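Long-range contacts in angiotensin-converting enzyme (Anopheles gambiae, PDB 6S1Y), which is a zinc metallopeptidase of the angiotensin-converting enzyme family, which probably trims short peptides from their C-terminal end, as its relatives do: residues P216-L221 and K428-P433; H222-Y227 and K588-H593. All coordinates share one frame; numbering follows the deposited sequence.

Interaction 1: P216-L221 and K428-P433; sequences PLYEQL and KLVFLP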
loop_
_atom_site.group_PDB
_atom_site.type_symbol
_atom_site.label_atom_id
_atom_site.label_comp_id
_atom_site.label_asym_id
_atom_site.label_seq_id
_atom_site.Cartn_x
_atom_site.Cartn_y
_atom_site.Cartn_z
ATOM N N PRO A 216 -18.462 0.996 -12.493
ATOM C CA PRO A 216 -19.763 1.667 -12.361
ATOM C C PRO A 216 -19.971 2.218 -10.970
ATOM O O PRO A 216 -20.535 3.308 -10.790
ATOM C CB PRO A 216 -20.781 0.564 -12.710
ATOM C CG PRO A 216 -19.996 -0.458 -13.467
ATOM C CD PRO A 216 -18.618 -0.426 -12.832
ATOM N N LEU A 217 -19.522 1.477 -9.963
ATOM C CA LEU A 217 -19.641 1.952 -8.591
ATOM C C LEU A 217 -18.720 3.144 -8.369
ATOM O O LEU A 217 -19.139 4.186 -7.849
ATOM C CB LEU A 217 -19.350 0.788 -7.629
ATOM C CG LEU A 217 -20.165 -0.473 -8.055
ATOM C CD1 LEU A 217 -19.518 -1.348 -9.160
ATOM C CD2 LEU A 217 -20.532 -1.367 -6.871
ATOM N N TYR A 218 -17.460 3.026 -8.803
ATOM C CA TYR A 218 -16.549 4.145 -8.651
ATOM C C TYR A 218 -17.081 5.396 -9.357
ATOM O O TYR A 218 -16.933 6.515 -8.850
ATOM C CB TYR A 218 -15.171 3.786 -9.178
ATOM C CG TYR A 218 -14.251 4.998 -9.128
ATOM C CD1 TYR A 218 -13.757 5.444 -7.925
ATOM C CD2 TYR A 218 -13.918 5.715 -10.287
ATOM C CE1 TYR A 218 -12.956 6.548 -7.839
ATOM C CE2 TYR A 218 -13.086 6.833 -10.213
ATOM C CZ TYR A 218 -12.608 7.238 -8.965
ATOM O OH TYR A 218 -11.794 8.335 -8.827
ATOM N N GLU A 219 -17.725 5.243 -10.520
ATOM C CA GLU A 219 -18.164 6.445 -11.228
ATOM C C GLU A 219 -19.356 7.097 -10.531
ATOM O O GLU A 219 -19.455 8.331 -10.507
ATOM C CB GLU A 219 -18.453 6.121 -12.704
ATOM C CG GLU A 219 -17.129 5.781 -13.443
ATOM C CD GLU A 219 -17.254 5.539 -14.955
ATOM O OE1 GLU A 219 -16.214 5.718 -15.616
ATOM O OE2 GLU A 219 -18.346 5.162 -15.458
ATOM N N GLN A 220 -20.251 6.319 -9.932
ATOM C CA GLN A 220 -21.306 6.923 -9.136
ATOM C C GLN A 220 -20.738 7.684 -7.941
ATOM O O GLN A 220 -21.204 8.778 -7.621
ATOM C CB GLN A 220 -22.297 5.849 -8.677
ATOM C CG GLN A 220 -23.073 5.196 -9.827
ATOM C CD GLN A 220 -23.942 6.191 -10.569
ATOM O OE1 GLN A 220 -24.632 7.003 -9.956
ATOM N NE2 GLN A 220 -23.903 6.133 -11.899
ATOM N N LEU A 221 -19.726 7.138 -7.270
ATOM C CA LEU A 221 -19.185 7.798 -6.078
ATOM C C LEU A 221 -18.439 9.060 -6.463
ATOM O O LEU A 221 -18.640 10.124 -5.867
ATOM C CB LEU A 221 -18.248 6.852 -5.337
ATOM C CG LEU A 221 -17.660 7.391 -4.035
ATOM C CD1 LEU A 221 -18.782 7.767 -3.037
ATOM C CD2 LEU A 221 -16.713 6.350 -3.395
ATOM N N LYS A 428 -11.738 3.645 0.834
ATOM C CA LYS A 428 -11.211 2.413 0.255
ATOM C C LYS A 428 -11.583 2.188 -1.201
ATOM O O LYS A 428 -10.739 1.756 -1.977
ATOM C CB LYS A 428 -11.672 1.188 1.080
ATOM C CG LYS A 428 -11.358 1.336 2.591
ATOM C CD LYS A 428 -11.245 0.016 3.319
ATOM C CE LYS A 428 -9.980 -0.764 2.901
ATOM N NZ LYS A 428 -8.690 -0.355 3.556
ATOM N N LEU A 429 -12.822 2.453 -1.610
ATOM C CA LEU A 429 -13.175 2.080 -2.971
ATOM C C LEU A 429 -12.397 2.906 -3.986
ATOM O O LEU A 429 -11.945 2.371 -4.999
ATOM C CB LEU A 429 -14.675 2.215 -3.197
ATOM C CG LEU A 429 -15.068 1.783 -4.602
ATOM C CD1 LEU A 429 -14.918 0.282 -4.758
ATOM C CD2 LEU A 429 -16.477 2.199 -4.897
ATOM N N VAL A 430 -12.222 4.213 -3.738
ATOM C CA VAL A 430 -11.571 5.068 -4.719
ATOM C C VAL A 430 -10.104 4.710 -4.937
ATOM O O VAL A 430 -9.490 5.156 -5.922
ATOM C CB VAL A 430 -11.672 6.553 -4.315
ATOM C CG1 VAL A 430 -13.123 6.951 -4.086
ATOM C CG2 VAL A 430 -10.855 6.825 -3.097
ATOM N N PHE A 431 -9.513 3.934 -4.037
ATOM C CA PHE A 431 -8.079 3.629 -4.119
ATOM C C PHE A 431 -7.779 2.617 -5.226
ATOM O O PHE A 431 -6.691 2.642 -5.816
ATOM C CB PHE A 431 -7.616 3.148 -2.733
ATOM C CG PHE A 431 -6.209 2.645 -2.695
ATOM C CD1 PHE A 431 -5.150 3.517 -2.572
ATOM C CD2 PHE A 431 -5.954 1.293 -2.734
ATOM C CE1 PHE A 431 -3.862 3.057 -2.542
ATOM C CE2 PHE A 431 -4.656 0.823 -2.718
ATOM C CZ PHE A 431 -3.618 1.711 -2.624
ATOM N N LEU A 432 -8.714 1.749 -5.549
ATOM C CA LEU A 432 -8.431 0.710 -6.541
ATOM C C LEU A 432 -8.077 1.266 -7.907
ATOM O O LEU A 432 -7.022 0.887 -8.448
ATOM C CB LEU A 432 -9.619 -0.258 -6.612
ATOM C CG LEU A 432 -9.646 -1.132 -5.353
ATOM C CD1 LEU A 432 -11.017 -1.299 -4.828
ATOM C CD2 LEU A 432 -9.047 -2.492 -5.646
ATOM N N PRO A 433 -8.857 2.167 -8.506
ATOM C CA PRO A 433 -8.399 2.778 -9.761
ATOM C C PRO A 433 -7.057 3.464 -9.626
ATOM O O PRO A 433 -6.241 3.408 -10.553
ATOM C CB PRO A 433 -9.521 3.772 -10.103
ATOM C CG PRO A 433 -10.741 3.260 -9.299
ATOM C CD PRO A 433 -10.168 2.669 -8.068
HETATM O O HOH W 1 -9.384 7.096 -7.864
#
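The ring of Y218 meets P433 over one face and V430 CB at its edge, in the packing of a helix against the break between two others in the largely helical, zinc-dependent ACE fold: residues 216-221 of helix 203-233 lie against the junction of helices 414-429 and 431-447. CG of P433 stands over the ring centre, 11° off the normal and 3.9 Å from the centroid of Y218, a CH-pi contact. V430 CB lies in the ring plane, 3.8 Å from CE1 of Y218. The tyrosine's chi1 (175°) sets CG anti to the backbone N; CB does not point at the partner, yet the ring's end comes nearer.

Further along, L221 points at the partner, and its CD2 touches V430 CG1 at 3.7 Å, the two side chains crossing at about a right angle. L429 completes the buried apolar layer: its CD2 is 4.2 Å from L217 CB and also lies near L221 CD2. F431, next to V430, points its CB away and touches the bound gamma-glutamyl ligand.

The polar end of Y218 is gripped twice, since S467 O is hydrogen-bonded to OH and a water donates to Y218 OH at 2.9 Å and to V430 O at 2.7 Å.

Interaction 2: H222-Y227 and K588-H593; sequences HAYVRY and KRLGAH
R226 NH2 donates to the backbone O of H593 at 2.8 Å, with an N-H...O angle of 153°. The oxygen lies at the edge of the guanidinium, in its plane, whereas seen from the acceptor the nitrogen stands well above the carbonyl plane. A water, also at the guanidinium edge, bridges the same groups: it accepts from R226 NE, which a bend at chi3 (66°) places, and donates to both A223 O and H593 O, so the H593 carbonyl is held by arginine and water together. A223 CB sits 3.3 Å from H593 O.

The apolar half is built on L590. Its CD1 lies over one face of the Y227 ring, offset toward the rim and 4.1 Å from the centroid, a CH-pi contact, and also reaches Y224 CE1 at 3.8 Å. A592 CB packs on Y227 CB at 3.9 Å, and a second water joins Y227 OH to L590 O.

Further out, a Schellman motif ends helix 577-590, with G591 (phi 75°) as its C-prime residue. After it the chain crosses to helix 203-233, A592 beside Y227 and H593 beside A223. The arginine is anchored by G595 O on NH2 and G242 O on NH1, and H222 CE1 lies over one guanidinium face. Helix 203-233 is thereby fastened to the end of helix 577-590 and the loop after it, while H222 and R226 pack on I244 of strand 244-245 and V225 faces helix 414-429.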
loop_
_atom_site.group_PDB
_atom_site.type_symbol
_atom_site.label_atom_id
_atom_site.label_comp_id
_atom_site.label_asym_id
_atom_site.label_seq_id
_atom_site.Cartn_x
_atom_site.Cartn_y
_atom_site.Cartn_z
ATOM N N HIS A 222 -17.532 8.940 -7.448
ATOM C CA HIS A 222 -16.893 10.097 -8.055
ATOM C C HIS A 222 -17.895 11.187 -8.387
ATOM O O HIS A 222 -17.634 12.373 -8.158
ATOM C CB HIS A 222 -16.172 9.645 -9.324
ATOM C CG HIS A 222 -15.597 10.759 -10.131
ATOM N ND1 HIS A 222 -16.378 11.621 -10.864
ATOM C CD2 HIS A 222 -14.315 11.148 -10.320
ATOM C CE1 HIS A 222 -15.604 12.510 -11.453
ATOM N NE2 HIS A 222 -14.348 12.240 -11.146
ATOM N N ALA A 223 -19.048 10.815 -8.935
ATOM C CA ALA A 223 -20.022 11.829 -9.344
ATOM C C ALA A 223 -20.625 12.541 -8.141
ATOM O O ALA A 223 -20.885 13.745 -8.185
ATOM C CB ALA A 223 -21.114 11.181 -10.183
ATOM N N TYR A 224 -20.867 11.816 -7.052
ATOM C CA TYR A 224 -21.413 12.459 -5.857
ATOM C C TYR A 224 -20.393 13.395 -5.225
ATOM O O TYR A 224 -20.706 14.541 -4.895
ATOM C CB TYR A 224 -21.874 11.402 -4.860
ATOM C CG TYR A 224 -22.616 12.002 -3.679
ATOM C CD1 TYR A 224 -23.960 12.306 -3.781
ATOM C CD2 TYR A 224 -21.956 12.316 -2.496
ATOM C CE1 TYR A 224 -24.647 12.885 -2.736
ATOM C CE2 TYR A 224 -22.647 12.881 -1.411
ATOM C CZ TYR A 224 -23.989 13.166 -1.540
ATOM O OH TYR A 224 -24.679 13.729 -0.508
ATOM N N VAL A 225 -19.152 12.940 -5.080
ATOM C CA VAL A 225 -18.110 13.790 -4.499
ATOM C C VAL A 225 -17.962 15.066 -5.312
ATOM O O VAL A 225 -17.914 16.174 -4.761
ATOM C CB VAL A 225 -16.775 13.023 -4.409
ATOM C CG1 VAL A 225 -15.631 13.932 -3.969
ATOM C CG2 VAL A 225 -16.912 11.853 -3.446
ATOM N N ARG A 226 -17.889 14.943 -6.634
ATOM C CA ARG A 226 -17.752 16.123 -7.475
ATOM C C ARG A 226 -18.926 17.077 -7.286
ATOM O O ARG A 226 -18.739 18.296 -7.200
ATOM C CB ARG A 226 -17.614 15.703 -8.934
ATOM C CG ARG A 226 -17.657 16.845 -9.965
ATOM C CD ARG A 226 -17.349 16.350 -11.375
ATOM N NE ARG A 226 -18.363 15.446 -11.897
ATOM C CZ ARG A 226 -18.252 14.795 -13.060
ATOM N NH1 ARG A 226 -17.178 14.964 -13.797
ATOM N NH2 ARG A 226 -19.221 13.975 -13.472
ATOM N N TYR A 227 -20.145 16.545 -7.209
ATOM C CA TYR A 227 -21.299 17.400 -6.982
ATOM C C TYR A 227 -21.167 18.170 -5.670
ATOM O O TYR A 227 -21.429 19.379 -5.620
ATOM C CB TYR A 227 -22.567 16.550 -7.007
ATOM C CG TYR A 227 -23.799 17.299 -6.579
ATOM C CD1 TYR A 227 -24.175 17.369 -5.232
ATOM C CD2 TYR A 227 -24.594 17.920 -7.511
ATOM C CE1 TYR A 227 -25.307 18.070 -4.844
ATOM C CE2 TYR A 227 -25.722 18.604 -7.150
ATOM C CZ TYR A 227 -26.073 18.684 -5.828
ATOM O OH TYR A 227 -27.188 19.387 -5.522
ATOM N N LYS A 588 -29.244 10.603 -9.540
ATOM C CA LYS A 588 -30.389 10.900 -10.398
ATOM C C LYS A 588 -31.231 12.027 -9.806
ATOM O O LYS A 588 -31.611 12.967 -10.514
ATOM C CB LYS A 588 -31.265 9.657 -10.603
ATOM C CG LYS A 588 -30.688 8.531 -11.504
ATOM C CD LYS A 588 -31.538 7.235 -11.350
ATOM C CE LYS A 588 -30.930 6.001 -12.036
ATOM N NZ LYS A 588 -31.210 5.952 -13.516
ATOM N N ARG A 589 -31.534 11.949 -8.506
ATOM C CA ARG A 589 -32.344 12.981 -7.867
ATOM C C ARG A 589 -31.678 14.345 -7.983
ATOM O O ARG A 589 -32.332 15.345 -8.261
ATOM C CB ARG A 589 -32.579 12.670 -6.387
ATOM C CG ARG A 589 -33.651 11.656 -6.049
ATOM C CD ARG A 589 -33.770 11.566 -4.523
ATOM N NE ARG A 589 -34.305 10.296 -4.021
ATOM C CZ ARG A 589 -35.586 10.077 -3.714
ATOM N NH1 ARG A 589 -36.501 11.029 -3.867
ATOM N NH2 ARG A 589 -35.956 8.891 -3.252
ATOM N N LEU A 590 -30.381 14.408 -7.725
ATOM C CA LEU A 590 -29.710 15.691 -7.650
ATOM C C LEU A 590 -29.385 16.255 -9.026
ATOM O O LEU A 590 -29.136 17.457 -9.138
ATOM C CB LEU A 590 -28.419 15.569 -6.840
ATOM C CG LEU A 590 -28.505 15.107 -5.385
ATOM C CD1 LEU A 590 -27.111 14.699 -4.909
ATOM C CD2 LEU A 590 -29.044 16.195 -4.550
ATOM N N GLY A 591 -29.420 15.427 -10.065
ATOM C CA GLY A 591 -28.980 15.854 -11.373
ATOM C C GLY A 591 -27.478 15.939 -11.506
ATOM O O GLY A 591 -26.988 16.746 -12.276
ATOM N N ALA A 592 -26.725 15.147 -10.750
ATOM C CA ALA A 592 -25.279 15.174 -10.874
ATOM C C ALA A 592 -24.853 14.437 -12.139
ATOM O O ALA A 592 -25.310 13.314 -12.385
ATOM C CB ALA A 592 -24.636 14.536 -9.647
ATOM N N HIS A 593 -23.980 15.052 -12.947
ATOM C CA HIS A 593 -23.436 14.334 -14.088
ATOM C C HIS A 593 -22.554 13.192 -13.602
ATOM O O HIS A 593 -21.794 13.335 -12.636
ATOM C CB HIS A 593 -22.609 15.249 -14.994
ATOM C CG HIS A 593 -23.419 16.238 -15.779
ATOM N ND1 HIS A 593 -23.679 17.512 -15.321
ATOM C CD2 HIS A 593 -24.016 16.141 -16.992
ATOM C CE1 HIS A 593 -24.411 18.156 -16.211
ATOM N NE2 HIS A 593 -24.631 17.344 -17.236
HETATM O O HOH W 2 -20.963 15.057 -10.696
HETATM O O HOH W 3 -29.409 19.263 -7.116
#

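Interactions 1 and 2 occupy adjoining segments of helix 203-233, their centres about 14 Å apart, and so illustrate how one long helix can join distant parts of a chain. Along the sequence the contacts alternate: 216-221, 222-227, 428-433, then 588-593. Interaction 1 looks inward, to the junction of helices 414-429 and 431-447; its centre is about 17 Å from that of the chain. Interaction 2, at about 29 Å, is partly buried and reaches the C-terminal helix 577-590. The shared helix thus links the chain's C-terminal region to the helix junction that carries F431 of the ligand pocket.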